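PDB 2Y0H: probable porin from Pseudomonas aeruginosa, which probably acts as a porin of the OprD family, forming a channel through which small solutes cross the bacterial outer membrane. Local coordinates for residues H9-N14 with V39-S44; T58-V63 with L125-F130. All blocks are in the same frame, centred on the assembly; numbering follows the deposited sequence.

Contact 1 of 2, residues H9-N14 with V39-S44; sequences HLDLRN and VLRLQS. With C8E ((hydroxyethyloxy)tri(ethyloxy)octane), chain F; C8E ((hydroxyethyloxy)tri(ethyloxy)octane), chain K.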
ATOM      1  N   HIS A   9     -18.165 -13.030   0.158  1.00 36.04           N
ATOM      2  CA  HIS A   9     -17.691 -12.642   1.480  1.00 35.67           C
ATOM      3  C   HIS A   9     -18.104 -11.225   1.793  1.00 34.36           C
ATOM      4  O   HIS A   9     -18.343 -10.413   0.896  1.00 34.25           O
ATOM      5  CB  HIS A   9     -16.169 -12.747   1.585  1.00 34.57           C
ATOM      6  CG  HIS A   9     -15.646 -14.146   1.509  1.00 41.10           C
ATOM      7  ND1 HIS A   9     -15.563 -14.846   0.325  1.00 42.48           N
ATOM      8  CD2 HIS A   9     -15.159 -14.969   2.469  1.00 41.82           C
ATOM      9  CE1 HIS A   9     -15.054 -16.042   0.559  1.00 46.62           C
ATOM     10  NE2 HIS A   9     -14.798 -16.142   1.852  1.00 47.34           N
ATOM     11  N   LEU A  10     -18.192 -10.932   3.079  1.00 33.54           N
ATOM     12  CA  LEU A  10     -18.420  -9.577   3.524  1.00 33.45           C
ATOM     13  C   LEU A  10     -17.316  -9.215   4.505  1.00 35.43           C
ATOM     14  O   LEU A  10     -17.189  -9.828   5.574  1.00 35.53           O
ATOM     15  CB  LEU A  10     -19.805  -9.428   4.158  1.00 36.70           C
ATOM     16  CG  LEU A  10     -20.134  -8.063   4.773  1.00 34.60           C
ATOM     17  CD1 LEU A  10     -20.110  -6.972   3.705  1.00 35.08           C
ATOM     18  CD2 LEU A  10     -21.484  -8.101   5.482  1.00 35.34           C
ATOM     19  N   ASP A  11     -16.500  -8.238   4.119  1.00 32.05           N
ATOM     20  CA  ASP A  11     -15.422  -7.766   4.974  1.00 32.73           C
ATOM     21  C   ASP A  11     -15.933  -6.604   5.815  1.00 32.78           C
ATOM     22  O   ASP A  11     -16.467  -5.638   5.285  1.00 32.82           O
ATOM     23  CB  ASP A  11     -14.226  -7.308   4.142  1.00 33.28           C
ATOM     24  CG  ASP A  11     -13.622  -8.428   3.301  1.00 40.26           C
ATOM     25  OD1 ASP A  11     -13.583  -9.589   3.763  1.00 38.96           O
ATOM     26  OD2 ASP A  11     -13.189  -8.143   2.165  1.00 39.75           O
ATOM     27  N   LEU A  12     -15.762  -6.696   7.125  1.00 30.33           N
ATOM     28  CA  LEU A  12     -16.237  -5.658   8.019  1.00 31.42           C
ATOM     29  C   LEU A  12     -15.058  -4.943   8.653  1.00 28.62           C
ATOM     30  O   LEU A  12     -14.135  -5.586   9.152  1.00 30.50           O
ATOM     31  CB  LEU A  12     -17.123  -6.264   9.118  1.00 28.22           C
ATOM     32  CG  LEU A  12     -18.473  -6.884   8.731  1.00 37.53           C
ATOM     33  CD1 LEU A  12     -19.232  -5.945   7.845  1.00 34.36           C
ATOM     34  CD2 LEU A  12     -18.327  -8.224   8.035  1.00 41.46           C
ATOM     35  N   ARG A  13     -15.084  -3.615   8.645  1.00 29.78           N
ATOM     36  CA  ARG A  13     -14.038  -2.860   9.322  1.00 28.38           C
ATOM     37  C   ARG A  13     -14.597  -1.769  10.208  1.00 29.38           C
ATOM     38  O   ARG A  13     -15.311  -0.894   9.738  1.00 31.33           O
ATOM     39  CB  ARG A  13     -13.046  -2.243   8.335  1.00 29.78           C
ATOM     40  CG  ARG A  13     -11.927  -1.470   9.052  1.00 30.21           C
ATOM     41  CD  ARG A  13     -10.777  -1.098   8.114  1.00 34.62           C
ATOM     42  NE  ARG A  13     -10.204  -2.276   7.478  1.00 31.72           N
ATOM     43  CZ  ARG A  13      -9.420  -2.229   6.412  1.00 34.61           C
ATOM     44  NH1 ARG A  13      -9.128  -1.058   5.868  1.00 37.11           N
ATOM     45  NH2 ARG A  13      -8.938  -3.347   5.891  1.00 33.51           N
ATOM     46  N   ASN A  14     -14.264  -1.825  11.493  1.00 27.24           N
ATOM     47  CA  ASN A  14     -14.644  -0.768  12.426  1.00 31.38           C
ATOM     48  C   ASN A  14     -13.404   0.014  12.852  1.00 30.87           C
ATOM     49  O   ASN A  14     -12.412  -0.554  13.317  1.00 29.33           O
ATOM     50  CB  ASN A  14     -15.413  -1.328  13.634  1.00 28.90           C
ATOM     51  CG  ASN A  14     -16.085  -0.233  14.465  1.00 34.30           C
ATOM     52  OD1 ASN A  14     -15.562   0.194  15.494  1.00 32.95           O
ATOM     53  ND2 ASN A  14     -17.250   0.223  14.015  1.00 34.73           N
ATOM     54  N   VAL A  39     -17.207  -4.271   2.789  1.00 30.57           N
ATOM     55  CA  VAL A  39     -16.789  -4.607   1.438  1.00 30.42           C
ATOM     56  C   VAL A  39     -17.354  -5.968   1.091  1.00 29.77           C
ATOM     57  O   VAL A  39     -16.967  -6.985   1.673  1.00 30.65           O
ATOM     58  CB  VAL A  39     -15.245  -4.608   1.257  1.00 31.48           C
ATOM     59  CG1 VAL A  39     -14.868  -5.017  -0.175  1.00 26.15           C
ATOM     60  CG2 VAL A  39     -14.652  -3.248   1.600  1.00 27.95           C
ATOM     61  N   LEU A  40     -18.297  -5.962   0.158  1.00 27.61           N
ATOM     62  CA  LEU A  40     -18.952  -7.160  -0.301  1.00 29.61           C
ATOM     63  C   LEU A  40     -18.203  -7.683  -1.518  1.00 31.66           C
ATOM     64  O   LEU A  40     -18.104  -7.003  -2.539  1.00 35.13           O
ATOM     65  CB  LEU A  40     -20.411  -6.853  -0.654  1.00 33.57           C
ATOM     66  CG  LEU A  40     -21.207  -7.971  -1.318  1.00 37.38           C
ATOM     67  CD1 LEU A  40     -21.357  -9.160  -0.380  1.00 35.86           C
ATOM     68  CD2 LEU A  40     -22.571  -7.466  -1.768  1.00 41.60           C
ATOM     69  N   ARG A  41     -17.657  -8.886  -1.399  1.00 32.94           N
ATOM     70  CA  ARG A  41     -16.902  -9.499  -2.486  1.00 35.25           C
ATOM     71  C   ARG A  41     -17.638 -10.717  -3.036  1.00 36.33           C
ATOM     72  O   ARG A  41     -17.826 -11.712  -2.334  1.00 37.55           O
ATOM     73  CB  ARG A  41     -15.501  -9.899  -2.003  1.00 33.31           C
ATOM     74  CG  ARG A  41     -14.577  -8.723  -1.771  1.00 36.64           C
ATOM     75  CD  ARG A  41     -13.194  -9.148  -1.270  1.00 38.91           C
ATOM     76  NE  ARG A  41     -13.254  -9.717   0.074  1.00 40.76           N
ATOM     77  CZ  ARG A  41     -13.065 -11.003   0.356  1.00 41.19           C
ATOM     78  NH1 ARG A  41     -12.782 -11.863  -0.613  1.00 35.85           N
ATOM     79  NH2 ARG A  41     -13.145 -11.427   1.612  1.00 37.92           N
ATOM     80  N   LEU A  42     -18.077 -10.623  -4.286  1.00 36.21           N
ATOM     81  CA  LEU A  42     -18.698 -11.754  -4.962  1.00 34.79           C
ATOM     82  C   LEU A  42     -17.713 -12.232  -6.012  1.00 36.80           C
ATOM     83  O   LEU A  42     -17.174 -11.420  -6.760  1.00 37.76           O
ATOM     84  CB  LEU A  42     -20.011 -11.325  -5.613  1.00 34.45           C
ATOM     85  CG  LEU A  42     -21.349 -11.455  -4.870  1.00 41.46           C
ATOM     86  CD1 LEU A  42     -21.245 -11.210  -3.376  1.00 33.64           C
ATOM     87  CD2 LEU A  42     -22.417 -10.546  -5.502  1.00 42.22           C
ATOM     88  N   GLN A  43     -17.433 -13.529  -6.051  1.00 34.01           N
ATOM     89  CA  GLN A  43     -16.498 -14.044  -7.046  1.00 36.93           C
ATOM     90  C   GLN A  43     -17.073 -15.303  -7.658  1.00 41.51           C
ATOM     91  O   GLN A  43     -17.373 -16.263  -6.953  1.00 35.75           O
ATOM     92  CB  GLN A  43     -15.119 -14.351  -6.448  1.00 35.83           C
ATOM     93  CG  GLN A  43     -14.506 -13.243  -5.603  1.00 40.84           C
ATOM     94  CD  GLN A  43     -13.318 -13.738  -4.784  1.00 45.08           C
ATOM     95  OE1 GLN A  43     -12.171 -13.691  -5.232  1.00 50.40           O
ATOM     96  NE2 GLN A  43     -13.592 -14.226  -3.588  1.00 43.38           N
ATOM     97  N   SER A  44     -17.242 -15.296  -8.973  1.00 38.22           N
ATOM     98  CA  SER A  44     -17.780 -16.462  -9.641  1.00 39.39           C
ATOM     99  C   SER A  44     -16.629 -17.423  -9.811  1.00 36.83           C
ATOM    100  O   SER A  44     -15.480 -17.024  -9.713  1.00 38.91           O
ATOM    101  CB  SER A  44     -18.319 -16.088 -11.019  1.00 38.52           C
ATOM    102  OG  SER A  44     -17.258 -16.046 -11.953  1.00 34.85           O
TER
HETATM  103  C1  C8E F1394     -22.051 -11.160  -9.390  1.00 45.46           C
HETATM  104  C2  C8E F1394     -20.896 -12.155  -9.412  1.00 37.62           C
HETATM  105  C3  C8E F1394     -21.437 -13.554  -9.686  1.00 44.04           C
HETATM  106  C4  C8E F1394     -21.444 -14.436  -8.441  1.00 42.18           C
HETATM  107  C5  C8E F1394     -21.369 -15.902  -8.861  1.00 46.08           C
HETATM  108  C8  C8E K1399     -18.079 -22.802 -11.086  1.00 50.85           C
HETATM  109  O9  C8E K1399     -18.625 -21.655 -11.716  1.00 61.62           O
HETATM  110  C10 C8E K1399     -18.312 -21.561 -13.096  1.00 51.61           C
HETATM  111  C11 C8E K1399     -19.496 -21.040 -13.918  1.00 53.93           C
HETATM  112  O12 C8E K1399     -19.935 -19.766 -13.475  1.00 53.14           O
HETATM  113  C13 C8E K1399     -19.455 -18.697 -14.266  1.00 49.69           C
HETATM  114  C14 C8E K1399     -20.283 -17.420 -14.081  1.00 51.19           C
HETATM  115  O15 C8E K1399     -21.300 -17.567 -13.103  1.00 50.58           O

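Contact 2 of 2, residues T58-V63 with L125-F130; sequences TGLLGV and LLPQTF. With C8E ((hydroxyethyloxy)tri(ethyloxy)octane), chain N.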
ATOM      1  N   THR A  58     -17.575  -6.154  -6.585  1.00 32.76           N
ATOM      2  CA  THR A  58     -17.069  -5.629  -5.326  1.00 30.38           C
ATOM      3  C   THR A  58     -17.941  -4.454  -4.902  1.00 30.40           C
ATOM      4  O   THR A  58     -17.985  -3.438  -5.587  1.00 30.26           O
ATOM      5  CB  THR A  58     -15.599  -5.184  -5.437  1.00 33.25           C
ATOM      6  OG1 THR A  58     -14.778  -6.302  -5.803  1.00 32.06           O
ATOM      7  CG2 THR A  58     -15.106  -4.606  -4.103  1.00 27.69           C
ATOM      8  N   GLY A  59     -18.661  -4.605  -3.793  1.00 28.31           N
ATOM      9  CA  GLY A  59     -19.514  -3.539  -3.294  1.00 29.73           C
ATOM     10  C   GLY A  59     -18.891  -2.876  -2.077  1.00 31.80           C
ATOM     11  O   GLY A  59     -18.452  -3.566  -1.162  1.00 29.57           O
ATOM     12  N   LEU A  60     -18.837  -1.547  -2.064  1.00 31.12           N
ATOM     13  CA  LEU A  60     -18.232  -0.819  -0.945  1.00 30.78           C
ATOM     14  C   LEU A  60     -19.201   0.149  -0.278  1.00 31.90           C
ATOM     15  O   LEU A  60     -19.905   0.906  -0.955  1.00 31.93           O
ATOM     16  CB  LEU A  60     -16.976  -0.054  -1.385  1.00 26.24           C
ATOM     17  CG  LEU A  60     -15.861  -0.861  -2.063  1.00 33.89           C
ATOM     18  CD1 LEU A  60     -16.103  -0.953  -3.565  1.00 33.64           C
ATOM     19  CD2 LEU A  60     -14.499  -0.241  -1.782  1.00 32.89           C
ATOM     20  N   LEU A  61     -19.204   0.140   1.053  1.00 29.81           N
ATOM     21  CA  LEU A  61     -20.040   1.047   1.838  1.00 30.16           C
ATOM     22  C   LEU A  61     -19.300   1.556   3.065  1.00 27.50           C
ATOM     23  O   LEU A  61     -18.795   0.778   3.874  1.00 26.03           O
ATOM     24  CB  LEU A  61     -21.348   0.364   2.260  1.00 30.07           C
ATOM     25  CG  LEU A  61     -22.318   1.200   3.109  1.00 34.64           C
ATOM     26  CD1 LEU A  61     -22.942   2.310   2.292  1.00 36.66           C
ATOM     27  CD2 LEU A  61     -23.398   0.319   3.714  1.00 36.99           C
ATOM     28  N   GLY A  62     -19.231   2.872   3.193  1.00 30.78           N
ATOM     29  CA  GLY A  62     -18.637   3.493   4.357  1.00 31.12           C
ATOM     30  C   GLY A  62     -19.706   4.267   5.096  1.00 38.99           C
ATOM     31  O   GLY A  62     -20.494   4.990   4.486  1.00 39.26           O
ATOM     32  N   VAL A  63     -19.741   4.116   6.411  1.00 37.06           N
ATOM     33  CA  VAL A  63     -20.788   4.743   7.205  1.00 38.84           C
ATOM     34  C   VAL A  63     -20.179   5.498   8.365  1.00 34.51           C
ATOM     35  O   VAL A  63     -19.344   4.968   9.095  1.00 35.08           O
ATOM     36  CB  VAL A  63     -21.766   3.700   7.775  1.00 38.21           C
ATOM     37  CG1 VAL A  63     -22.459   2.921   6.656  1.00 33.03           C
ATOM     38  CG2 VAL A  63     -21.020   2.752   8.680  1.00 42.45           C
ATOM     39  N   LEU A 125     -10.469   3.362   6.103  1.00 33.18           N
ATOM     40  CA  LEU A 125     -11.721   2.649   6.330  1.00 31.23           C
ATOM     41  C   LEU A 125     -11.999   1.638   5.230  1.00 29.25           C
ATOM     42  O   LEU A 125     -12.308   0.478   5.497  1.00 30.67           O
ATOM     43  CB  LEU A 125     -12.897   3.627   6.455  1.00 31.76           C
ATOM     44  CG  LEU A 125     -14.250   2.986   6.783  1.00 37.09           C
ATOM     45  CD1 LEU A 125     -14.213   2.322   8.159  1.00 33.05           C
ATOM     46  CD2 LEU A 125     -15.410   3.999   6.692  1.00 33.64           C
ATOM     47  N   LEU A 126     -11.902   2.092   3.991  1.00 28.56           N
ATOM     48  CA  LEU A 126     -12.185   1.247   2.848  1.00 29.86           C
ATOM     49  C   LEU A 126     -10.976   1.213   1.931  1.00 27.88           C
ATOM     50  O   LEU A 126     -10.176   2.139   1.925  1.00 26.19           O
ATOM     51  CB  LEU A 126     -13.406   1.783   2.094  1.00 28.41           C
ATOM     52  CG  LEU A 126     -14.727   1.695   2.850  1.00 28.39           C
ATOM     53  CD1 LEU A 126     -15.786   2.492   2.128  1.00 31.25           C
ATOM     54  CD2 LEU A 126     -15.148   0.239   3.011  1.00 27.09           C
ATOM     55  N   PRO A 127     -10.843   0.142   1.151  1.00 29.94           N
ATOM     56  CA  PRO A 127      -9.749   0.118   0.182  1.00 30.69           C
ATOM     57  C   PRO A 127      -9.998   1.118  -0.927  1.00 30.11           C
ATOM     58  O   PRO A 127     -11.135   1.294  -1.365  1.00 26.74           O
ATOM     59  CB  PRO A 127      -9.818  -1.299  -0.385  1.00 32.19           C
ATOM     60  CG  PRO A 127     -11.264  -1.687  -0.227  1.00 31.93           C
ATOM     61  CD  PRO A 127     -11.716  -1.042   1.052  1.00 27.43           C
ATOM     62  N   GLN A 128      -8.934   1.779  -1.365  1.00 29.84           N
ATOM     63  CA  GLN A 128      -8.955   2.533  -2.607  1.00 29.11           C
ATOM     64  C   GLN A 128      -9.135   1.541  -3.757  1.00 27.94           C
ATOM     65  O   GLN A 128      -8.575   0.449  -3.724  1.00 30.33           O
ATOM     66  CB  GLN A 128      -7.628   3.272  -2.770  1.00 26.46           C
ATOM     67  CG  GLN A 128      -7.341   3.802  -4.157  1.00 26.15           C
ATOM     68  CD  GLN A 128      -5.952   4.461  -4.249  1.00 29.56           C
ATOM     69  OE1 GLN A 128      -4.998   4.019  -3.606  1.00 33.11           O
ATOM     70  NE2 GLN A 128      -5.848   5.524  -5.032  1.00 30.24           N
ATOM     71  N   THR A 129      -9.909   1.907  -4.771  1.00 25.40           N
ATOM     72  CA  THR A 129     -10.046   1.046  -5.944  1.00 26.63           C
ATOM     73  C   THR A 129      -9.694   1.801  -7.211  1.00 27.61           C
ATOM     74  O   THR A 129      -9.676   3.033  -7.231  1.00 29.12           O
ATOM     75  CB  THR A 129     -11.480   0.499  -6.101  1.00 28.23           C
ATOM     76  OG1 THR A 129     -12.382   1.587  -6.314  1.00 25.60           O
ATOM     77  CG2 THR A 129     -11.915  -0.283  -4.858  1.00 29.51           C
ATOM     78  N   PHE A 130      -9.413   1.054  -8.270  1.00 28.91           N
ATOM     79  CA  PHE A 130      -9.153   1.632  -9.583  1.00 29.69           C
ATOM     80  C   PHE A 130     -10.071   0.923 -10.584  1.00 30.48           C
ATOM     81  O   PHE A 130     -10.468  -0.222 -10.358  1.00 29.08           O
ATOM     82  CB  PHE A 130      -7.686   1.415  -9.994  1.00 28.25           C
ATOM     83  CG  PHE A 130      -6.689   2.240  -9.215  1.00 27.83           C
ATOM     84  CD1 PHE A 130      -6.240   1.825  -7.964  1.00 26.02           C
ATOM     85  CD2 PHE A 130      -6.187   3.424  -9.744  1.00 28.52           C
ATOM     86  CE1 PHE A 130      -5.342   2.586  -7.251  1.00 26.44           C
ATOM     87  CE2 PHE A 130      -5.273   4.184  -9.034  1.00 33.83           C
ATOM     88  CZ  PHE A 130      -4.849   3.764  -7.784  1.00 29.18           C
TER
HETATM   89  C1  C8E N1402     -22.828  -3.150   1.922  1.00 42.17           C
HETATM   90  C2  C8E N1402     -22.120  -3.920   0.815  1.00 43.79           C
HETATM   91  C3  C8E N1402     -21.829  -3.014  -0.378  1.00 42.69           C
HETATM   92  C4  C8E N1402     -23.019  -2.866  -1.325  1.00 43.16           C
HETATM   93  C5  C8E N1402     -23.222  -1.393  -1.689  1.00 44.12           C
HETATM   94  C6  C8E N1402     -23.347  -1.181  -3.195  1.00 40.63           C
HETATM   95  C7  C8E N1402     -23.555   0.300  -3.509  1.00 44.30           C
HETATM   96  C8  C8E N1402     -24.779   0.556  -4.384  1.00 43.92           C
HETATM   97  O9  C8E N1402     -25.393   1.782  -4.024  1.00 55.02           O
HETATM   98  C10 C8E N1402     -25.143   2.843  -4.928  1.00 51.52           C
HETATM   99  C11 C8E N1402     -26.197   3.935  -4.731  1.00 52.14           C

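Contact 1 of 2, residues H9-N14 with V39-S44
H9 and D11 face R41 and V39 across two neighbouring antiparallel strands of the barrel wall, whose axes come within 4.7 Å of each other. The backbone bonds come first. H9 and R41 form one hydrogen-bonded pair, with H9 N to R41 O at 2.8 Å and a return bond from R41 N to H9 O. D11 and V39 form the next, again bonded in both directions. Between them L10 and L40 make a non-hydrogen-bonded pair, where the CA of each lies against a carbonyl oxygen of the other strand in a CA-H...O contact.

The charged contact lies on the face that carries H9, D11, V39 and R41. R41 grips D11 side-on: NE meets OD2 at 2.6 Å and NH2 meets OD1 at 2.9 Å, each oxygen taken on its syn side. The carboxylate and guanidinium are nearly coplanar, 16° apart. A bend in the arginine chain (chi3 -67°) swings the guanidinium back over the neighbouring strand to reach the acid. T387 OG1 also hydrogen-bonds to D11 OD1, so this oxygen has two partners.

The remaining contacts are packing. H9 CB, not the ring, sits over one face of the guanidinium, 3.3 Å from R41 NH2; the ring plane is 20° from that of the guanidinium, but the two side chains pass at a slant, without stacking. On the reverse face L10 CD1 stands 4.4 Å from L40 CB, a loose apolar touch, while detergent molecules lie against L40 and L42, as expected for the membrane-facing side of a porin.

These strands, 7-22 and 30-43, form a beta hairpin in the closed barrel. Strand 376-389 borders the first of them, closing the cylinder, and strand 51-64 borders the second.

Contact 2 of 2, residues T58-V63 with L125-F130
L60 and P127 meet tip to tip, L60 CD2 lying 3.9 Å from P127 CG where the barrel wall faces a segment folded inside it. The leucine has CG anti to its own carbonyl carbon (chi1 -56°), and one methyl does most of the work: CD2 touches the proline ring, approaches P127 O at 3.7 Å, and meets T129 CG2 at 4.0 Å. The threonine's methyl, not its hydroxyl, is what comes up against the leucine.

L126 reaches the strand further along. Its CG is likewise anti to the carbonyl carbon (chi1 -67°), and its two methyls divide over the backbone of 61-62: CD1 rests 3.6 Å from G62 N, and CD2 lies 3.8 Å from L61 O. L125 adds CD2, 4.0 Å from G62 CA. With no side chain on G62, the methyls of L125 and L126 reach its main chain directly.

Bonding between the two segments is purely van der Waals: apolar branches press on apolar branches or on the main chain. L61 points the other way, out of the barrel, and its CB is 3.8 Å from C1 of a bound detergent molecule. The same molecule also crosses G59, with its C3 at 3.4 Å from G59 C.

The wall side is strand 51-64, flanked by strands 30-43 and 87-101. The inner segment comes back from the loop between strands 104-108 and 129-137, consistent with the inward-folded constriction loop of porins, and leads into strand 129-137. M112 lies against P127 and T129, Y90 of strand 87-101 against L126, and V39 of strand 30-43 against P127.

Contact 1 lies in the surface of the barrel and joins two strands that follow each other in the sheet, so backbone bonds hold it, with a salt bridge added on the inner face. Contact 2 is buried and joins the wall to a segment folded inside, through apolar side chains packed on each other and on the backbone. Their centres are about 10 Å apart, on adjoining strands: L40 N makes a probable hydrogen bond to G59 O. V39 belongs to both neighbourhoods, pairing with D11 through its backbone while CG2 packs on L126 and P127. R13 likewise brushes L125. Detergent lies on the outer side of both, at L40 and L42 and at G59 and L61.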